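Local coordinates for protein Kif13b (Mus musculus, PDB 5B64), which probably works as a kinesin-3 family motor that carries cargo along microtubules, the fragment here lying in complex with a chain of another protein, at residues N86-L89 / D90-L94; Q77-L81 / E82-N86; C101-S105 / P106-S110; L94-E97 / W98-E102. All coordinates share one frame; numbering follows the deposited sequence.

Overall arrangement
The contacts follow the chain from strand 75-80 through helix 81-100 and into helix 106-114. Contact 2 sits where strand turns into helix, contact 1 in the middle of that helix, contact 4 at its C-terminal end, and contact 3 at the start of the next helix. The centres of contacts 1 and 2 lie about 12 Å apart. Contacts 3 and 4 have centres about 10 Å apart, whereas the centres of contacts 2 and 3 are about 30 Å apart. Contacts 1 and 2 also touch, R87 NH2 lying 3.6 Å from W79 CZ2. Contacts 1, 3 and 4 meet the chain of another protein, and a sulfate ion, probably from crystallisation, binds at R109 in contact 3.

Contact 1: N86-L89 / D90-L94; sequences NRLL and DMRDL
M91 N donates to R87 O over 2.9 Å and R92 N to L88 O over 3.0 Å, successive i to i+4 bonds of helix 81-100, and D93 N adds a third to L89 O. R87 and D90 carry opposite charges, but R87 NE stays 4.6 Å from D90 OD2, too far for a salt bridge. The R87 guanidinium pairs instead with D120 and with an acidic side chain of the chain of another protein, and bonds to P117 O. R92 sends its NE to E27 of helix 9-34. With CG beside the backbone N (chi1 -64°), the R92 chain heads back towards L88, extended as far as NE, and puts one face of the guanidinium on L88 CB, 3.8 Å from R92 CZ, while L89 CD1 approaches the edge at NH1. Shortening R92 to an alanine would probably leave E27 without its mate and strip L88 CB of this cover. On the buried side, L88 and M91 pack against helix 9-34, L88 on L24 and A28, M91 on A28 and I31. M91 SD touches L88 CD2 at 3.7 Å, and M91 CE reaches back to lie 3.7 Å from R87 CB.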
loop_
_atom_site.group_PDB
_atom_site.type_symbol
_atom_site.label_atom_id
_atom_site.label_comp_id
_atom_site.label_asym_id
_atom_site.label_seq_id
_atom_site.Cartn_x
_atom_site.Cartn_y
_atom_site.Cartn_z
ATOM N N ASN B 86 5.292 18.924 10.151
ATOM C CA ASN B 86 6.264 18.424 9.172
ATOM C C ASN B 86 5.758 17.276 8.286
ATOM O O ASN B 86 5.952 17.298 7.057
ATOM C CB ASN B 86 7.556 17.995 9.849
ATOM C CG ASN B 86 8.350 19.167 10.360
ATOM O OD1 ASN B 86 8.423 20.219 9.712
ATOM N ND2 ASN B 86 8.953 19.002 11.537
ATOM N N ARG B 87 5.126 16.273 8.895
ATOM C CA ARG B 87 4.587 15.169 8.114
ATOM C C ARG B 87 3.570 15.651 7.106
ATOM O O ARG B 87 3.477 15.086 6.021
ATOM C CB ARG B 87 3.942 14.106 8.995
ATOM C CG ARG B 87 4.917 13.103 9.518
ATOM C CD ARG B 87 5.690 12.360 8.419
ATOM N NE ARG B 87 6.764 11.617 9.053
ATOM C CZ ARG B 87 6.582 10.532 9.799
ATOM N NH1 ARG B 87 7.626 9.944 10.377
ATOM N NH2 ARG B 87 5.363 10.022 9.962
ATOM N N LEU B 88 2.799 16.681 7.469
ATOM C CA LEU B 88 1.863 17.307 6.525
ATOM C C LEU B 88 2.541 17.769 5.217
ATOM O O LEU B 88 1.947 17.697 4.146
ATOM C CB LEU B 88 1.090 18.459 7.180
ATOM C CG LEU B 88 -0.102 17.925 7.974
ATOM C CD1 LEU B 88 -0.717 19.013 8.873
ATOM C CD2 LEU B 88 -1.142 17.313 7.038
ATOM N N LEU B 89 3.779 18.237 5.312
ATOM C CA LEU B 89 4.519 18.599 4.127
ATOM C C LEU B 89 4.532 17.398 3.175
ATOM O O LEU B 89 4.298 17.536 1.970
ATOM C CB LEU B 89 5.939 19.013 4.510
ATOM C CG LEU B 89 6.238 20.493 4.763
ATOM C CD1 LEU B 89 5.021 21.222 5.281
ATOM C CD2 LEU B 89 7.437 20.663 5.730
ATOM N N ASP B 90 4.764 16.221 3.742
ATOM C CA ASP B 90 4.871 14.986 2.980
ATOM C C ASP B 90 3.522 14.452 2.490
ATOM O O ASP B 90 3.418 13.984 1.358
ATOM C CB ASP B 90 5.599 13.918 3.804
ATOM C CG ASP B 90 7.044 14.291 4.098
ATOM O OD1 ASP B 90 7.708 14.890 3.213
ATOM O OD2 ASP B 90 7.518 13.984 5.218
ATOM N N MET B 91 2.507 14.507 3.351
ATOM C CA MET B 91 1.154 14.060 3.023
ATOM C C MET B 91 0.566 14.866 1.855
ATOM O O MET B 91 0.050 14.298 0.888
ATOM C CB MET B 91 0.251 14.196 4.255
ATOM C CG MET B 91 0.756 13.511 5.528
ATOM S SD MET B 91 -0.489 13.626 6.838
ATOM C CE MET B 91 0.421 13.170 8.303
ATOM N N ARG B 92 0.651 16.191 1.955
ATOM C CA ARG B 92 0.298 17.091 0.852
ATOM C C ARG B 92 1.004 16.749 -0.461
ATOM O O ARG B 92 0.356 16.669 -1.501
ATOM C CB ARG B 92 0.581 18.543 1.227
ATOM C CG ARG B 92 -0.267 19.036 2.380
ATOM C CD ARG B 92 0.099 20.454 2.773
ATOM N NE ARG B 92 -0.597 20.864 3.988
ATOM C CZ ARG B 92 -0.011 21.397 5.052
ATOM N NH1 ARG B 92 1.300 21.614 5.064
ATOM N NH2 ARG B 92 -0.747 21.728 6.103
ATOM N N ASP B 93 2.320 16.547 -0.399
ATOM C CA ASP B 93 3.113 16.083 -1.546
ATOM C C ASP B 93 2.581 14.803 -2.137
ATOM O O ASP B 93 2.359 14.733 -3.349
ATOM C CB ASP B 93 4.566 15.838 -1.158
ATOM C CG ASP B 93 5.349 17.124 -0.979
ATOM O OD1 ASP B 93 4.795 18.206 -1.289
ATOM O OD2 ASP B 93 6.521 17.052 -0.528
ATOM N N LEU B 94 2.385 13.794 -1.283
ATOM C CA LEU B 94 1.949 12.470 -1.738
ATOM C C LEU B 94 0.559 12.565 -2.367
ATOM O O LEU B 94 0.272 11.958 -3.403
ATOM C CB LEU B 94 1.923 11.482 -0.580
ATOM C CG LEU B 94 1.763 10.008 -0.965
ATOM C CD1 LEU B 94 2.925 9.535 -1.842
ATOM C CD2 LEU B 94 1.623 9.110 0.280
#

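Contact 2: Q77-L81 / E82-N86; sequences QIWSL and EKLEN
The chain of K83 lies across W79, its CE 3.4 Å from the centroid of the five-membered ring and only 3° off the ring normal, a CH-pi contact that NZ extends into a cation-pi one at 4.0 Å. K83 runs fully extended from CG, which stands opposite the backbone N (chi1 167°); its ammonium also meets D120 in a salt bridge. The indole is held in its own plane as well: W79 NE1 donates to Q77 OE1 over 2.9 Å, and W79 CE3 lies 3.8 Å from L84 CA. L84 then packs between W79 and helix 9-34, on L24, V25 and A28. Cutting W79 back to an alanine is likely to take the platform from under the K83 chain, leave Q77 OE1 without the indole N-H and open a gap beside L84. The turn from strand into helix is equally firm: S80, the N-cap of helix 81-100, accepts from K83 N through OG at 2.9 Å, and L84 N bonds to S80 O. Looser is exposed E82, its CB merely brushing S80 OG. The contact thus sets a buried indole against a partly exposed lysine, the indole face and the D120 carboxylate probably both offsetting its positive charge.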
loop_
_atom_site.group_PDB
_atom_site.type_symbol
_atom_site.label_atom_id
_atom_site.label_comp_id
_atom_site.label_asym_id
_atom_site.label_seq_id
_atom_site.Cartn_x
_atom_site.Cartn_y
_atom_site.Cartn_z
ATOM N N GLN B 77 -0.084 5.902 18.824
ATOM C CA GLN B 77 1.165 6.554 19.161
ATOM C C GLN B 77 0.954 8.041 19.306
ATOM O O GLN B 77 -0.004 8.581 18.762
ATOM C CB GLN B 77 2.222 6.255 18.107
ATOM C CG GLN B 77 1.832 6.671 16.698
ATOM C CD GLN B 77 2.746 6.069 15.631
ATOM O OE1 GLN B 77 3.064 6.724 14.647
ATOM N NE2 GLN B 77 3.165 4.815 15.824
ATOM N N ILE B 78 1.834 8.699 20.058
ATOM C CA ILE B 78 1.836 10.153 20.125
ATOM C C ILE B 78 2.854 10.793 19.164
ATOM O O ILE B 78 4.012 10.386 19.125
ATOM C CB ILE B 78 2.145 10.651 21.539
ATOM C CG1 ILE B 78 1.210 9.999 22.561
ATOM C CG2 ILE B 78 2.022 12.173 21.602
ATOM C CD1 ILE B 78 -0.271 10.284 22.318
ATOM N N TRP B 79 2.411 11.778 18.381
ATOM C CA TRP B 79 3.329 12.696 17.707
ATOM C C TRP B 79 3.272 14.090 18.327
ATOM O O TRP B 79 2.232 14.542 18.810
ATOM C CB TRP B 79 2.944 12.902 16.258
ATOM C CG TRP B 79 2.964 11.728 15.391
ATOM C CD1 TRP B 79 3.277 10.452 15.730
ATOM C CD2 TRP B 79 2.636 11.716 14.002
ATOM N NE1 TRP B 79 3.177 9.639 14.628
ATOM C CE2 TRP B 79 2.776 10.388 13.557
ATOM C CE3 TRP B 79 2.234 12.701 13.091
ATOM C CZ2 TRP B 79 2.536 10.018 12.231
ATOM C CZ3 TRP B 79 2.001 12.332 11.775
ATOM C CH2 TRP B 79 2.158 11.003 11.356
ATOM N N SER B 80 4.385 14.798 18.257
ATOM C CA SER B 80 4.390 16.200 18.622
ATOM C C SER B 80 3.666 16.979 17.531
ATOM O O SER B 80 3.565 16.521 16.385
ATOM C CB SER B 80 5.823 16.712 18.733
ATOM O OG SER B 80 6.408 16.860 17.442
ATOM N N LEU B 81 3.163 18.156 17.891
ATOM C CA LEU B 81 2.543 19.047 16.927
ATOM C C LEU B 81 3.518 19.353 15.782
ATOM O O LEU B 81 3.149 19.282 14.605
ATOM C CB LEU B 81 2.067 20.337 17.603
ATOM C CG LEU B 81 1.344 21.295 16.653
ATOM C CD1 LEU B 81 0.106 20.605 16.015
ATOM C CD2 LEU B 81 0.970 22.611 17.312
ATOM N N GLU B 82 4.761 19.672 16.138
ATOM C CA GLU B 82 5.809 19.972 15.161
ATOM C C GLU B 82 5.951 18.813 14.188
ATOM O O GLU B 82 6.123 19.014 12.994
ATOM C CB GLU B 82 7.151 20.228 15.855
ATOM C CG GLU B 82 8.324 20.434 14.901
ATOM C CD GLU B 82 9.681 20.585 15.610
ATOM O OE1 GLU B 82 10.582 21.248 15.039
ATOM O OE2 GLU B 82 9.854 20.033 16.723
ATOM N N LYS B 83 5.866 17.595 14.707
ATOM C CA LYS B 83 6.007 16.430 13.861
ATOM C C LYS B 83 4.836 16.279 12.873
ATOM O O LYS B 83 5.060 15.967 11.693
ATOM C CB LYS B 83 6.229 15.158 14.686
ATOM C CG LYS B 83 6.071 13.902 13.847
ATOM C CD LYS B 83 6.586 12.671 14.531
ATOM C CE LYS B 83 6.213 11.438 13.735
ATOM N NZ LYS B 83 6.923 10.254 14.254
ATOM N N LEU B 84 3.605 16.499 13.339
ATOM C CA LEU B 84 2.450 16.475 12.441
ATOM C C LEU B 84 2.600 17.566 11.365
ATOM O O LEU B 84 2.382 17.340 10.165
ATOM C CB LEU B 84 1.155 16.670 13.226
ATOM C CG LEU B 84 -0.161 16.763 12.444
ATOM C CD1 LEU B 84 -0.440 15.504 11.654
ATOM C CD2 LEU B 84 -1.357 17.056 13.374
ATOM N N GLU B 85 3.027 18.740 11.806
ATOM C CA GLU B 85 3.170 19.862 10.918
ATOM C C GLU B 85 4.163 19.545 9.792
ATOM O O GLU B 85 3.896 19.855 8.616
ATOM C CB GLU B 85 3.590 21.084 11.722
ATOM C CG GLU B 85 3.366 22.388 11.015
ATOM C CD GLU B 85 3.270 23.540 11.981
ATOM O OE1 GLU B 85 3.375 24.707 11.533
ATOM O OE2 GLU B 85 3.086 23.267 13.190
ATOM N N ASN B 86 5.292 18.924 10.151
ATOM C CA ASN B 86 6.264 18.424 9.172
ATOM C C ASN B 86 5.758 17.276 8.286
ATOM O O ASN B 86 5.952 17.298 7.057
ATOM C CB ASN B 86 7.556 17.995 9.849
ATOM C CG ASN B 86 8.350 19.167 10.360
ATOM O OD1 ASN B 86 8.423 20.219 9.712
ATOM N ND2 ASN B 86 8.953 19.002 11.537
#

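Contact 3: C101-S105 / P106-S110; sequences CEEDS and PVSRS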
loop_
_atom_site.group_PDB
_atom_site.type_symbol
_atom_site.label_atom_id
_atom_site.label_comp_id
_atom_site.label_asym_id
_atom_site.label_seq_id
_atom_site.Cartn_x
_atom_site.Cartn_y
_atom_site.Cartn_z
ATOM N N CYS B 101 -1.182 11.767 -10.907
ATOM C CA CYS B 101 -0.691 10.564 -11.558
ATOM C C CYS B 101 -1.695 10.078 -12.590
ATOM O O CYS B 101 -2.866 9.901 -12.279
ATOM C CB CYS B 101 -0.449 9.447 -10.548
ATOM S SG CYS B 101 0.314 7.991 -11.312
ATOM N N GLU B 102 -1.237 9.842 -13.812
ATOM C CA GLU B 102 -2.111 9.292 -14.832
ATOM C C GLU B 102 -1.652 7.900 -15.255
ATOM O O GLU B 102 -1.865 7.507 -16.401
ATOM C CB GLU B 102 -2.156 10.226 -16.043
ATOM N N GLU B 103 -1.044 7.148 -14.335
ATOM C CA GLU B 103 -0.334 5.922 -14.716
ATOM C C GLU B 103 -1.108 4.608 -14.593
ATOM O O GLU B 103 -1.320 3.911 -15.592
ATOM C CB GLU B 103 1.009 5.810 -13.991
ATOM C CG GLU B 103 2.165 6.458 -14.739
ATOM C CD GLU B 103 3.400 5.579 -14.767
ATOM O OE1 GLU B 103 4.508 6.118 -14.990
ATOM O OE2 GLU B 103 3.264 4.349 -14.571
ATOM N N ASP B 104 -1.503 4.261 -13.375
ATOM C CA ASP B 104 -2.173 2.978 -13.099
ATOM C C ASP B 104 -1.464 1.699 -13.574
ATOM O O ASP B 104 -2.036 0.895 -14.309
ATOM C CB ASP B 104 -3.606 2.970 -13.620
ATOM C CG ASP B 104 -4.432 1.873 -12.987
ATOM O OD1 ASP B 104 -3.994 1.351 -11.936
ATOM O OD2 ASP B 104 -5.503 1.526 -13.534
ATOM N N SER B 105 -0.226 1.510 -13.136
ATOM C CA SER B 105 0.530 0.317 -13.471
ATOM C C SER B 105 0.801 -0.448 -12.177
ATOM O O SER B 105 0.615 0.084 -11.077
ATOM C CB SER B 105 1.852 0.719 -14.120
ATOM O OG SER B 105 2.567 1.628 -13.289
ATOM N N PRO B 106 1.217 -1.712 -12.298
ATOM C CA PRO B 106 1.748 -2.420 -11.132
ATOM C C PRO B 106 2.693 -1.576 -10.267
ATOM O O PRO B 106 2.481 -1.510 -9.042
ATOM C CB PRO B 106 2.474 -3.607 -11.774
ATOM C CG PRO B 106 1.637 -3.926 -12.958
ATOM C CD PRO B 106 0.957 -2.634 -13.412
ATOM N N VAL B 107 3.686 -0.920 -10.871
ATOM C CA VAL B 107 4.649 -0.137 -10.085
ATOM C C VAL B 107 4.047 1.112 -9.450
ATOM O O VAL B 107 4.334 1.404 -8.291
ATOM C CB VAL B 107 5.937 0.235 -10.860
ATOM C CG1 VAL B 107 6.835 -0.985 -11.004
ATOM C CG2 VAL B 107 5.604 0.835 -12.208
ATOM N N SER B 108 3.216 1.842 -10.191
ATOM C CA SER B 108 2.583 3.030 -9.625
ATOM C C SER B 108 1.661 2.650 -8.462
ATOM O O SER B 108 1.745 3.248 -7.384
ATOM C CB SER B 108 1.854 3.876 -10.693
ATOM O OG SER B 108 0.753 3.220 -11.295
ATOM N N ARG B 109 0.807 1.647 -8.676
ATOM C CA ARG B 109 -0.050 1.105 -7.617
ATOM C C ARG B 109 0.752 0.786 -6.352
ATOM O O ARG B 109 0.429 1.267 -5.265
ATOM C CB ARG B 109 -0.764 -0.159 -8.094
ATOM C CG ARG B 109 -2.148 0.024 -8.689
ATOM C CD ARG B 109 -2.650 -1.313 -9.226
ATOM N NE ARG B 109 -2.689 -1.300 -10.683
ATOM C CZ ARG B 109 -2.181 -2.228 -11.479
ATOM N NH1 ARG B 109 -1.576 -3.302 -10.998
ATOM N NH2 ARG B 109 -2.283 -2.068 -12.781
ATOM N N SER B 110 1.807 -0.012 -6.491
ATOM C CA SER B 110 2.590 -0.402 -5.318
ATOM C C SER B 110 3.215 0.808 -4.617
ATOM O O SER B 110 3.239 0.886 -3.389
ATOM C CB SER B 110 3.676 -1.407 -5.695
ATOM O OG SER B 110 4.314 -1.924 -4.528
#
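R109 lays its guanidinium flat over the backbone of S105, with S105 C 3.5 Å above the plane and over its centre, at the N-terminus of helix 106-114. S105 is the N-cap, P106 opens the first turn, and S108 stands at N3: its OG accepts from S105 N over 2.7 Å, the bond from N-cap N-H to N3 side chain that forms one arm of a capping box. The S108 hydroxyl gets there by sitting between the backbone N and the carbonyl carbon. S105 OG itself donates to E103 OE2 at 3.1 Å, the E103 chain, bent at chi2, bringing its carboxylate to the cap. R109 N bonds to S105 O as the first full helical turn closes. D104 grips the arginine from the edge: R109 NE meets D104 OD1 in a salt bridge at 3.2 Å, nearly straight (173°), with OD1 in the guanidinium plane but NE on the syn side and 33° out of the carboxylate plane, the two planes being 84° apart. NH1 pairs with an acidic side chain of the chain of another protein, and NH2 with a sulfate ion, probably from crystallisation. R109 NH2 adds a weak bond to the backbone, 3.3 Å from D104 O.

Contact 4: L94-E97 / W98-E102; sequences LYQE and WKECE
K99 CG makes a CH-pi contact over one face of the Y95 ring, 4.2 Å from its centroid and 25° off the normal, while W98 CE3 approaches the ring obliquely. From the indole's side, Y95 CE1 comes in at the edge, near the plane, 4.2 Å from W98 CE3. The phenol swings out from the helix with CG opposite the backbone N (chi1 -177°), and K99, bent at chi2, folds alongside it and points the same way, its CE 3.7 Å from Y95 OH. Both rings pack on neighbouring helices: Y95 on Y30, I31 and E34 of helix 9-34, W98 edge to face on F112 of helix 106-114. On the exposed side Q96 and E100 run side by side, the amide and carboxylate planes 44° apart, with E100 OE2 3.4 Å from Q96 CG. E97 points elsewhere, OE2 to Y111 OH and OE1 to polar and aromatic side chains of the chain of another protein. The backbone keeps regular i to i+4 bonds through W98 N to L94 O and K99 N to Y95 O, but E100 N is shared weakly between Q96 O at 3.2 Å and E97 O at 3.5 Å, as the last turn of helix 81-100 gives way to loop. The chemistry is therefore divided: aromatic and aliphatic packing ties this helix end to its neighbours, while E97 takes its polar bonds across to helix 106-114 and to the partner protein.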
loop_
_atom_site.group_PDB
_atom_site.type_symbol
_atom_site.label_atom_id
_atom_site.label_comp_id
_atom_site.label_asym_id
_atom_site.label_seq_id
_atom_site.Cartn_x
_atom_site.Cartn_y
_atom_site.Cartn_z
ATOM N N LEU B 94 2.385 13.794 -1.283
ATOM C CA LEU B 94 1.949 12.470 -1.738
ATOM C C LEU B 94 0.559 12.565 -2.367
ATOM O O LEU B 94 0.272 11.958 -3.403
ATOM C CB LEU B 94 1.923 11.482 -0.580
ATOM C CG LEU B 94 1.763 10.008 -0.965
ATOM C CD1 LEU B 94 2.925 9.535 -1.842
ATOM C CD2 LEU B 94 1.623 9.110 0.280
ATOM N N TYR B 95 -0.283 13.370 -1.737
ATOM C CA TYR B 95 -1.623 13.610 -2.227
ATOM C C TYR B 95 -1.634 14.239 -3.625
ATOM O O TYR B 95 -2.348 13.780 -4.518
ATOM C CB TYR B 95 -2.365 14.513 -1.246
ATOM C CG TYR B 95 -3.786 14.750 -1.637
ATOM C CD1 TYR B 95 -4.767 13.799 -1.368
ATOM C CD2 TYR B 95 -4.161 15.925 -2.284
ATOM C CE1 TYR B 95 -6.098 14.022 -1.721
ATOM C CE2 TYR B 95 -5.486 16.148 -2.656
ATOM C CZ TYR B 95 -6.448 15.192 -2.369
ATOM O OH TYR B 95 -7.762 15.415 -2.732
ATOM N N GLN B 96 -0.853 15.297 -3.807
ATOM C CA GLN B 96 -0.822 15.987 -5.087
ATOM C C GLN B 96 -0.196 15.072 -6.128
ATOM O O GLN B 96 -0.583 15.081 -7.288
ATOM C CB GLN B 96 -0.047 17.295 -4.980
ATOM C CG GLN B 96 0.016 18.058 -6.275
ATOM C CD GLN B 96 0.825 19.343 -6.152
ATOM O OE1 GLN B 96 1.896 19.366 -5.532
ATOM N NE2 GLN B 96 0.313 20.421 -6.737
ATOM N N GLU B 97 0.767 14.265 -5.699
ATOM C CA GLU B 97 1.362 13.282 -6.585
ATOM C C GLU B 97 0.311 12.257 -7.032
ATOM O O GLU B 97 0.263 11.866 -8.196
ATOM C CB GLU B 97 2.550 12.583 -5.917
ATOM C CG GLU B 97 3.499 11.978 -6.923
ATOM C CD GLU B 97 4.533 11.036 -6.314
ATOM O OE1 GLU B 97 5.250 10.348 -7.095
ATOM O OE2 GLU B 97 4.627 10.983 -5.071
ATOM N N TRP B 98 -0.525 11.830 -6.092
ATOM C CA TRP B 98 -1.581 10.874 -6.361
ATOM C C TRP B 98 -2.607 11.434 -7.342
ATOM O O TRP B 98 -2.929 10.783 -8.344
ATOM C CB TRP B 98 -2.256 10.480 -5.044
ATOM C CG TRP B 98 -3.364 9.487 -5.198
ATOM C CD1 TRP B 98 -3.261 8.208 -5.660
ATOM C CD2 TRP B 98 -4.739 9.684 -4.862
ATOM N NE1 TRP B 98 -4.493 7.599 -5.638
ATOM C CE2 TRP B 98 -5.417 8.487 -5.157
ATOM C CE3 TRP B 98 -5.469 10.762 -4.349
ATOM C CZ2 TRP B 98 -6.787 8.334 -4.947
ATOM C CZ3 TRP B 98 -6.835 10.611 -4.143
ATOM C CH2 TRP B 98 -7.476 9.407 -4.438
ATOM N N LYS B 99 -3.103 12.638 -7.041
ATOM C CA LYS B 99 -4.107 13.345 -7.852
ATOM C C LYS B 99 -3.670 13.669 -9.283
ATOM O O LYS B 99 -4.505 13.912 -10.156
ATOM C CB LYS B 99 -4.518 14.651 -7.165
ATOM C CG LYS B 99 -5.620 14.477 -6.152
ATOM C CD LYS B 99 -6.750 13.682 -6.780
ATOM C CE LYS B 99 -8.004 13.642 -5.927
ATOM N NZ LYS B 99 -9.014 12.747 -6.565
ATOM N N GLU B 100 -2.362 13.681 -9.515
ATOM C CA GLU B 100 -1.824 14.100 -10.793
ATOM C C GLU B 100 -1.261 12.921 -11.564
ATOM O O GLU B 100 -0.897 13.057 -12.736
ATOM C CB GLU B 100 -0.750 15.161 -10.585
ATOM C CG GLU B 100 -1.321 16.545 -10.363
ATOM C CD GLU B 100 -0.273 17.549 -9.916
ATOM O OE1 GLU B 100 0.942 17.218 -9.974
ATOM O OE2 GLU B 100 -0.677 18.661 -9.497
ATOM N N CYS B 101 -1.182 11.767 -10.907
ATOM C CA CYS B 101 -0.691 10.564 -11.558
ATOM C C CYS B 101 -1.695 10.078 -12.590
ATOM O O CYS B 101 -2.866 9.901 -12.279
ATOM C CB CYS B 101 -0.449 9.447 -10.548
ATOM S SG CYS B 101 0.314 7.991 -11.312
ATOM N N GLU B 102 -1.237 9.842 -13.812
ATOM C CA GLU B 102 -2.111 9.292 -14.832
ATOM C C GLU B 102 -1.652 7.900 -15.255
ATOM O O GLU B 102 -1.865 7.507 -16.401
ATOM C CB GLU B 102 -2.156 10.226 -16.043
#